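PDB 4QYR: AT-less polyketide synthase from Streptomyces platensis subsp. rosaceus, which contributes this ketosynthase domain, MgsE KS3, to isomigrastatin biosynthesis, where it probably catalyses decarboxylative condensation that extends a carrier-protein-bound polyketide chain. Local coordinates for residues A[114-119]-A[191-196]; A[160-165]-A[545-550]; A[223-228]-A[378-383]. All blocks are in the same frame, centred on the assembly; numbering follows the deposited sequence. Where two conformers were deposited one is given.

Contact 1 of 3, residues A[114-119]-A[191-196]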
loop_
_atom_site.group_PDB
_atom_site.type_symbol
_atom_site.label_atom_id
_atom_site.label_comp_id
_atom_site.label_asym_id
_atom_site.label_seq_id
_atom_site.Cartn_x
_atom_site.Cartn_y
_atom_site.Cartn_z
ATOM N N PRO A 114 -2.460 19.360 -10.660
ATOM C CA PRO A 114 -1.846 18.720 -11.825
ATOM C C PRO A 114 -2.571 17.430 -12.082
ATOM O O PRO A 114 -3.117 16.872 -11.135
ATOM C CB PRO A 114 -0.417 18.449 -11.383
ATOM C CG PRO A 114 -0.242 19.200 -10.112
ATOM C CD PRO A 114 -1.565 19.379 -9.499
ATOM N N GLU A 115 -2.580 16.943 -13.313
ATOM C CA GLU A 115 -3.298 15.711 -13.574
ATOM C C GLU A 115 -2.556 14.491 -13.003
ATOM O O GLU A 115 -3.162 13.451 -12.745
ATOM C CB GLU A 115 -3.555 15.541 -15.067
ATOM C CG GLU A 115 -2.311 15.435 -15.906
ATOM C CD GLU A 115 -2.649 15.254 -17.373
ATOM O OE1 GLU A 115 -3.320 14.247 -17.697
ATOM O OE2 GLU A 115 -2.263 16.121 -18.194
ATOM N N ASN A 116 -1.255 14.593 -12.790
ATOM C CA ASN A 116 -0.610 13.470 -12.146
ATOM C C ASN A 116 -0.441 13.755 -10.653
ATOM O O ASN A 116 0.653 13.908 -10.127
ATOM C CB ASN A 116 0.725 13.113 -12.820
ATOM C CG ASN A 116 1.778 14.168 -12.649
ATOM O OD1 ASN A 116 1.483 15.328 -12.361
ATOM N ND2 ASN A 116 3.032 13.764 -12.799
ATOM N N THR A 117 -1.561 13.836 -9.968
ATOM C CA THR A 117 -1.544 13.971 -8.532
ATOM C C THR A 117 -1.770 12.610 -7.918
ATOM O O THR A 117 -2.731 11.905 -8.266
ATOM C CB THR A 117 -2.614 14.938 -8.060
ATOM O OG1 THR A 117 -2.232 16.255 -8.450
ATOM C CG2 THR A 117 -2.767 14.889 -6.550
ATOM N N GLY A 118 -0.879 12.235 -7.008
ATOM C CA GLY A 118 -0.984 10.959 -6.330
ATOM C C GLY A 118 -1.806 11.058 -5.067
ATOM O O GLY A 118 -1.945 12.123 -4.477
ATOM N N VAL A 119 -2.349 9.930 -4.646
ATOM C CA VAL A 119 -3.203 9.880 -3.479
ATOM C C VAL A 119 -2.845 8.661 -2.655
ATOM O O VAL A 119 -2.984 7.537 -3.124
ATOM C CB VAL A 119 -4.676 9.805 -3.865
ATOM C CG1 VAL A 119 -5.519 9.554 -2.623
ATOM C CG2 VAL A 119 -5.105 11.075 -4.623
ATOM N N ARG A 191 7.415 11.388 -10.279
ATOM C CA ARG A 191 6.192 10.702 -10.676
ATOM C C ARG A 191 4.986 11.578 -10.394
ATOM O O ARG A 191 4.019 11.587 -11.155
ATOM C CB ARG A 191 6.049 9.362 -9.952
ATOM C CG ARG A 191 4.675 8.700 -10.132
ATOM C CD ARG A 191 4.304 8.472 -11.608
ATOM N NE ARG A 191 2.999 7.838 -11.736
ATOM C CZ ARG A 191 1.925 8.446 -12.214
ATOM N NH1 ARG A 191 2.001 9.698 -12.626
ATOM N NH2 ARG A 191 0.771 7.803 -12.282
ATOM N N CYS A 192 5.042 12.323 -9.299
ATOM C CA CYS A 192 3.949 13.222 -8.963
ATOM C C CYS A 192 4.430 14.665 -8.918
ATOM O O CYS A 192 5.600 14.953 -8.609
ATOM C CB CYS A 192 3.304 12.832 -7.643
ATOM S SG CYS A 192 2.538 11.231 -7.763
ATOM N N GLU A 193 3.521 15.568 -9.254
ATOM C CA GLU A 193 3.829 16.980 -9.269
ATOM C C GLU A 193 3.237 17.614 -8.000
ATOM O O GLU A 193 3.707 18.645 -7.522
ATOM C CB GLU A 193 3.276 17.596 -10.540
ATOM C CG GLU A 193 3.792 18.953 -10.868
ATOM C CD GLU A 193 3.221 19.447 -12.186
ATOM O OE1 GLU A 193 3.036 18.604 -13.109
ATOM O OE2 GLU A 193 2.918 20.664 -12.276
HETATM N N MSE A 194 2.209 16.951 -7.466
HETATM C CA MSE A 194 1.595 17.247 -6.172
HETATM C C MSE A 194 0.985 15.954 -5.665
HETATM O O MSE A 194 0.640 15.098 -6.468
HETATM C CB MSE A 194 0.530 18.321 -6.307
HETATM C CG MSE A 194 1.099 19.715 -6.409
HETATM SE SE MSE A 194 -0.246 21.100 -6.400
HETATM C CE MSE A 194 -1.208 20.550 -4.864
ATOM N N ALA A 195 0.865 15.768 -4.356
ATOM C CA ALA A 195 0.214 14.544 -3.850
ATOM C C ALA A 195 -0.609 14.799 -2.597
ATOM O O ALA A 195 -0.417 15.786 -1.890
ATOM C CB ALA A 195 1.225 13.472 -3.580
ATOM N N ILE A 196 -1.548 13.899 -2.345
ATOM C CA ILE A 196 -2.351 13.936 -1.136
ATOM C C ILE A 196 -2.033 12.722 -0.254
ATOM O O ILE A 196 -2.208 11.564 -0.674
ATOM C CB ILE A 196 -3.823 13.952 -1.492
ATOM C CG1 ILE A 196 -4.105 15.165 -2.360
ATOM C CG2 ILE A 196 -4.692 13.960 -0.255
ATOM C CD1 ILE A 196 -5.436 15.074 -3.081
#
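Gly118 and Ala195 sit opposite each other in two neighbouring parallel strands, their CA atoms 4.5 Å apart, and the axes of 117-119 and 194-196 diverge by only 20°. Backbone hydrogen bonds define the pairing. Gly118 uses both its polar atoms. Its N donates to Met194 O at 3.3 Å. Its O accepts from Ile196 N over 2.8 Å in a nearly straight bond (168° at the hydrogen), so Gly118 bridges the residues flanking Ala195. Ahead of the strands, Glu193 N adds a weak bond to Asn116 O.

Side-chain packing divides between the two faces. On one lie Thr117, Val119, Met194 and Ile196. Thr117 and Met194 run side by side, while Pro114 crosses Met194 at about a right angle, its CD 3.8 Å from the SE of this selenomethionine. Helix 149-160 covers Val119 and Ile196. On the other face Ala195 meets helix 175-189, and Cys192 SG lies 3.6 Å from Gly118 N.

Polar side chains gather at the N-terminal ends. Thr117 OG1, anti to its own carbonyl carbon (chi1 -70°), donates back to Pro114 O (2.9 Å), tying the lead-in to the strand. The amide of Asn116 crosses the Glu193 side chain, OD1 lying 3.4 Å from Glu193 CB. In one of two modelled conformers, Arg191 turns its guanidinium edge to Asn116 CB, and its NH2 bonds to His163 O and to Glu267 O of the second subunit.

Parallel strands with helices on both faces, the strand 194-201 being reached from 166-169 through helix 175-189, are the beta-alpha-beta layering of the thiolase fold shared by ketosynthases.

Contact 2 of 3, residues A[160-165]-A[545-550]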
loop_
_atom_site.group_PDB
_atom_site.type_symbol
_atom_site.label_atom_id
_atom_site.label_comp_id
_atom_site.label_asym_id
_atom_site.label_seq_id
_atom_site.Cartn_x
_atom_site.Cartn_y
_atom_site.Cartn_z
ATOM N N LEU A 160 -11.468 13.796 -7.819
ATOM C CA LEU A 160 -10.583 14.882 -8.193
ATOM C C LEU A 160 -10.121 14.826 -9.640
ATOM O O LEU A 160 -9.504 15.767 -10.126
ATOM C CB LEU A 160 -9.366 14.870 -7.284
ATOM C CG LEU A 160 -9.742 15.001 -5.803
ATOM C CD1 LEU A 160 -8.515 15.191 -4.936
ATOM C CD2 LEU A 160 -10.731 16.145 -5.624
ATOM N N ASP A 161 -10.430 13.731 -10.324
ATOM C CA ASP A 161 -9.935 13.479 -11.676
ATOM C C ASP A 161 -8.417 13.636 -11.779
ATOM O O ASP A 161 -7.912 14.378 -12.608
ATOM C CB ASP A 161 -10.629 14.395 -12.692
ATOM C CG ASP A 161 -10.230 14.089 -14.146
ATOM O OD1 ASP A 161 -10.068 12.896 -14.505
ATOM O OD2 ASP A 161 -10.064 15.059 -14.926
ATOM N N VAL A 162 -7.684 12.929 -10.938
ATOM C CA VAL A 162 -6.236 12.912 -11.076
ATOM C C VAL A 162 -5.740 11.491 -11.415
ATOM O O VAL A 162 -6.483 10.534 -11.259
ATOM C CB VAL A 162 -5.584 13.410 -9.816
ATOM C CG1 VAL A 162 -6.126 14.757 -9.505
ATOM C CG2 VAL A 162 -5.886 12.453 -8.697
ATOM N N HIS A 163 -4.495 11.369 -11.872
ATOM C CA HIS A 163 -4.008 10.142 -12.483
ATOM C C HIS A 163 -2.700 9.635 -11.915
ATOM O O HIS A 163 -2.057 8.774 -12.512
ATOM C CB HIS A 163 -3.831 10.359 -13.977
ATOM C CG HIS A 163 -5.075 10.820 -14.655
ATOM N ND1 HIS A 163 -5.293 12.142 -14.984
ATOM C CD2 HIS A 163 -6.185 10.146 -15.037
ATOM C CE1 HIS A 163 -6.481 12.258 -15.549
ATOM N NE2 HIS A 163 -7.046 11.062 -15.584
ATOM N N GLY A 164 -2.291 10.186 -10.780
ATOM C CA GLY A 164 -1.106 9.695 -10.113
ATOM C C GLY A 164 -1.490 8.368 -9.495
ATOM O O GLY A 164 -2.639 7.966 -9.569
ATOM N N PRO A 165 -0.534 7.671 -8.891
ATOM C CA PRO A 165 -0.857 6.454 -8.140
ATOM C C PRO A 165 -1.886 6.719 -7.039
ATOM O O PRO A 165 -1.747 7.714 -6.317
ATOM C CB PRO A 165 0.486 6.066 -7.529
ATOM C CG PRO A 165 1.477 6.615 -8.478
ATOM C CD PRO A 165 0.912 7.900 -8.988
ATOM N N VAL A 545 -13.443 16.990 -14.930
ATOM C CA VAL A 545 -12.802 18.240 -14.501
ATOM C C VAL A 545 -11.986 18.881 -15.632
ATOM O O VAL A 545 -10.979 18.320 -16.079
ATOM C CB VAL A 545 -11.861 18.019 -13.279
ATOM C CG1 VAL A 545 -10.983 19.243 -13.033
ATOM C CG2 VAL A 545 -12.658 17.657 -12.019
ATOM N N ARG A 546 -12.419 20.056 -16.085
ATOM C CA ARG A 546 -11.708 20.778 -17.143
ATOM C C ARG A 546 -10.573 21.636 -16.589
ATOM O O ARG A 546 -10.794 22.749 -16.116
ATOM C CB ARG A 546 -12.672 21.654 -17.953
ATOM C CG ARG A 546 -12.050 22.230 -19.230
ATOM C CD ARG A 546 -13.091 22.645 -20.275
ATOM N NE ARG A 546 -14.422 22.844 -19.708
ATOM C CZ ARG A 546 -15.544 22.369 -20.242
ATOM N NH1 ARG A 546 -15.505 21.668 -21.369
ATOM N NH2 ARG A 546 -16.711 22.603 -19.655
ATOM N N ARG A 547 -9.357 21.098 -16.652
ATOM C CA ARG A 547 -8.161 21.823 -16.245
ATOM C C ARG A 547 -7.645 22.707 -17.369
ATOM O O ARG A 547 -6.631 23.394 -17.215
ATOM C CB ARG A 547 -7.068 20.857 -15.822
ATOM C CG ARG A 547 -7.315 20.203 -14.511
ATOM C CD ARG A 547 -6.265 19.161 -14.254
ATOM N NE ARG A 547 -6.895 17.933 -13.801
ATOM C CZ ARG A 547 -7.240 17.713 -12.541
ATOM N NH1 ARG A 547 -7.829 16.580 -12.205
ATOM N NH2 ARG A 547 -6.986 18.626 -11.614
ATOM N N GLU A 548 -8.336 22.659 -18.505
ATOM C CA GLU A 548 -8.019 23.522 -19.629
ATOM C C GLU A 548 -8.433 24.952 -19.332
ATOM O O GLU A 548 -9.367 25.189 -18.571
ATOM C CB GLU A 548 -8.720 23.047 -20.898
ATOM C CG GLU A 548 -8.730 21.544 -21.092
ATOM C CD GLU A 548 -9.642 21.126 -22.238
ATOM O OE1 GLU A 548 -10.832 21.527 -22.240
ATOM O OE2 GLU A 548 -9.162 20.413 -23.149
ATOM N N ALA A 549 -7.739 25.904 -19.942
ATOM C CA ALA A 549 -8.063 27.307 -19.752
ATOM C C ALA A 549 -8.988 27.797 -20.857
ATOM O O ALA A 549 -8.539 28.111 -21.957
ATOM C CB ALA A 549 -6.800 28.132 -19.708
ATOM N N GLU A 550 -10.283 27.847 -20.572
ATOM C CA GLU A 550 -11.227 28.412 -21.526
ATOM C C GLU A 550 -11.857 29.685 -20.967
ATOM O O GLU A 550 -11.983 29.856 -19.751
ATOM C CB GLU A 550 -12.308 27.399 -21.887
ATOM C CG GLU A 550 -13.346 27.209 -20.802
ATOM C CD GLU A 550 -14.530 26.398 -21.277
ATOM O OE1 GLU A 550 -14.696 26.259 -22.508
ATOM O OE2 GLU A 550 -15.301 25.911 -20.422
#
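A Schellman motif, ending helix 149-160 at Asp161, presents the Leu160 carbonyl and the Asp161 side chain to Val545 and Arg547. Asp161 is the C-prime residue, with positive phi (51°), and Val162 N returns to Ser157 O. Arg547 brings the edge of its guanidinium to this helix end: NH1 donates to Leu160 O over 2.8 Å, the angle at the hydrogen being 143°. That position is less certain than the distance suggests, because the model also sets NH1 implausibly near Asp161 O.

The partner segment lies in the loop between strand 532-535 and helix 553-561, so the contact folds the C-terminal part of the chain back onto the ketosynthase core. Val545 slides past Asp161 in the opposite direction, its CB in van der Waals contact with the aliphatic Asp161 CB at 3.9 Å. Val545 CG1 stands 4.1 Å above the centre of the Arg547 guanidinium and covers one of its faces.

Charge pairing across the contact is loose. Asp161 OD2 and Arg547 NH1 form a long salt bridge of 3.8 Å, uncertain given the doubtful place of NH1, while the other carboxylate oxygen, OD1, accepts a hydrogen bond from Arg272 N of the second subunit. Arg547 NH2 makes a weak bond to Leu113 O.

Contact 3 of 3, residues A[223-228]-A[378-383]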
loop_
_atom_site.group_PDB
_atom_site.type_symbol
_atom_site.label_atom_id
_atom_site.label_comp_id
_atom_site.label_asym_id
_atom_site.label_seq_id
_atom_site.Cartn_x
_atom_site.Cartn_y
_atom_site.Cartn_z
ATOM N N ARG A 223 -6.345 5.596 29.286
ATOM C CA ARG A 223 -5.518 6.749 28.960
ATOM C C ARG A 223 -4.164 6.320 28.419
ATOM O O ARG A 223 -3.607 5.306 28.847
ATOM C CB ARG A 223 -5.349 7.651 30.185
ATOM C CG ARG A 223 -6.230 8.912 30.160
ATOM C CD ARG A 223 -7.697 8.585 30.301
ATOM N NE ARG A 223 -8.532 9.777 30.264
ATOM C CZ ARG A 223 -9.838 9.800 30.534
ATOM N NH1 ARG A 223 -10.507 10.947 30.475
ATOM N NH2 ARG A 223 -10.486 8.689 30.854
ATOM N N CYS A 224 -3.646 7.080 27.459
ATOM C CA CYS A 224 -2.284 6.864 26.999
ATOM C C CYS A 224 -1.339 7.622 27.881
ATOM O O CYS A 224 -0.983 8.753 27.573
ATOM C CB CYS A 224 -2.086 7.322 25.561
ATOM S SG CYS A 224 -2.742 6.230 24.331
ATOM N N LYS A 225 -0.917 7.003 28.975
ATOM C CA LYS A 225 -0.046 7.699 29.900
ATOM C C LYS A 225 1.392 7.551 29.439
ATOM O O LYS A 225 2.214 6.964 30.125
ATOM C CB LYS A 225 -0.243 7.181 31.317
ATOM C CG LYS A 225 -1.648 7.422 31.849
ATOM C CD LYS A 225 -1.852 6.770 33.203
ATOM C CE LYS A 225 -1.834 5.264 33.080
ATOM N NZ LYS A 225 -3.179 4.711 32.799
ATOM N N THR A 226 1.668 8.091 28.253
ATOM C CA THR A 226 2.999 8.075 27.655
ATOM C C THR A 226 4.046 8.716 28.549
ATOM O O THR A 226 3.820 9.794 29.093
ATOM C CB THR A 226 3.011 8.812 26.312
ATOM O OG1 THR A 226 1.955 8.314 25.482
ATOM C CG2 THR A 226 4.346 8.625 25.600
ATOM N N PHE A 227 5.182 8.025 28.674
ATOM C CA PHE A 227 6.349 8.404 29.481
ATOM C C PHE A 227 6.118 8.259 30.978
ATOM O O PHE A 227 7.063 8.345 31.755
ATOM C CB PHE A 227 6.797 9.829 29.178
ATOM C CG PHE A 227 7.010 10.099 27.729
ATOM C CD1 PHE A 227 6.456 11.236 27.130
ATOM C CD2 PHE A 227 7.751 9.222 26.947
ATOM C CE1 PHE A 227 6.646 11.497 25.766
ATOM C CE2 PHE A 227 7.949 9.476 25.590
ATOM C CZ PHE A 227 7.392 10.625 25.003
ATOM N N SER A 228 4.876 8.026 31.389
ATOM C CA SER A 228 4.582 7.914 32.815
ATOM C C SER A 228 5.199 6.660 33.407
ATOM O O SER A 228 5.607 5.759 32.686
ATOM C CB SER A 228 3.086 7.893 33.071
ATOM O OG SER A 228 2.612 6.564 33.070
ATOM N N ALA A 378 2.712 17.538 28.052
ATOM C CA ALA A 378 2.365 16.127 28.000
ATOM C C ALA A 378 1.506 15.837 29.220
ATOM O O ALA A 378 1.568 16.562 30.213
ATOM C CB ALA A 378 3.609 15.249 27.972
ATOM N N LEU A 379 0.694 14.792 29.150
ATOM C CA LEU A 379 -0.312 14.590 30.180
ATOM C C LEU A 379 -0.148 13.278 30.924
ATOM O O LEU A 379 0.513 12.359 30.437
ATOM C CB LEU A 379 -1.700 14.664 29.559
ATOM C CG LEU A 379 -2.364 16.038 29.512
ATOM C CD1 LEU A 379 -1.490 17.098 28.858
ATOM C CD2 LEU A 379 -3.684 15.911 28.787
ATOM N N HIS A 380 -0.762 13.206 32.106
ATOM C CA HIS A 380 -0.655 12.055 33.014
ATOM C C HIS A 380 0.788 11.679 33.298
ATOM O O HIS A 380 1.106 10.532 33.577
ATOM C CB HIS A 380 -1.384 10.841 32.445
ATOM C CG HIS A 380 -2.683 11.172 31.790
ATOM N ND1 HIS A 380 -2.806 11.331 30.425
ATOM C CD2 HIS A 380 -3.914 11.379 32.309
ATOM C CE1 HIS A 380 -4.062 11.612 30.130
ATOM N NE2 HIS A 380 -4.756 11.647 31.256
ATOM N N CYS A 381 1.663 12.662 33.233
ATOM C CA CYS A 381 3.072 12.374 33.181
ATOM C C CYS A 381 3.786 13.024 34.358
ATOM O O CYS A 381 4.929 13.466 34.242
ATOM C CB CYS A 381 3.634 12.857 31.845
ATOM S SG CYS A 381 5.195 12.137 31.426
ATOM N N ASP A 382 3.105 13.077 35.497
ATOM C CA ASP A 382 3.670 13.727 36.674
ATOM C C ASP A 382 4.845 12.941 37.233
ATOM O O ASP A 382 5.838 13.520 37.659
ATOM C CB ASP A 382 2.598 13.934 37.752
ATOM C CG ASP A 382 1.383 14.693 37.230
ATOM O OD1 ASP A 382 1.571 15.756 36.597
ATOM O OD2 ASP A 382 0.242 14.230 37.453
ATOM N N ARG A 383 4.740 11.622 37.213
ATOM C CA ARG A 383 5.831 10.771 37.665
ATOM C C ARG A 383 6.451 10.031 36.470
ATOM O O ARG A 383 5.824 9.143 35.886
ATOM C CB ARG A 383 5.317 9.791 38.715
ATOM C CG ARG A 383 6.373 8.907 39.317
ATOM C CD ARG A 383 6.994 9.573 40.517
ATOM N NE ARG A 383 5.994 9.999 41.492
ATOM C CZ ARG A 383 6.116 9.819 42.807
ATOM N NH1 ARG A 383 7.188 9.206 43.298
ATOM N NH2 ARG A 383 5.163 10.243 43.635
#
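Loop-to-loop packing, with no clear hydrogen bond across it, joins Arg223, Lys225, Phe227 and Ser228 to His380 and Cys381 on the flank of the ketosynthase domain. The loop 223-228 precedes strand 239-247; the other segment lies between strands 374-375 and 394-396. His380 contributes the largest share of the buried surface. Arg223 CB lies over one face of its ring, in a CH-pi contact 4.3 Å from the centroid and 15° off the normal; Arg223 CG reaches His380 NE2 at 3.3 Å. The guanidinium is turned 73° from the ring, and its NH1 pairs with Asp36. Lys225 crosses His380 at about a right angle, CG 3.5 Å from His380 CB, before its chain bends away to salt bridges with Asp221 and Asp232.

A type II beta turn, Lys225 to Ser228, with Phe227 at positive phi, shapes the remaining surface. Two donors from one face of the carbonyl plane grip Lys225 O: Ser228 N at 3.1 Å and Ser228 OG at 3.0 Å. Ser228 CB meets His380 O at 3.3 Å. Cys381 SG, anti to its own backbone N (chi1 -162°), packs against Phe227 CB at 3.6 Å. Ser228 CA makes a CA-H...O contact of 3.5 Å with Arg383 O. Thr226 OG1 hydrogen-bonds with Gly307 O.

Contacts 1 and 2 are neighbours, their centres 11 Å apart, joined by two probable hydrogen bonds: Glu115 O lies 2.6 Å from His163 N, and Val119 N 2.8 Å from Pro165 O. Segment 160-165 continues into strand 166-169, which flanks 117-122 on the side away from 194-201 and leads toward the Thr-Ala-Cys-Ser-Ser sequence that carries the nucleophilic cysteine in related ketosynthases. Both contacts reach the second subunit. Contact 3 lies on the other side of the chain's centre, about 39 Å from contact 1 and 47 Å from contact 2 between centres. Through Thr226 OG1 it bonds with Gly307 O, within the His-Gly-Thr-Gly-Thr sequence that carries a catalytic histidine in those relatives.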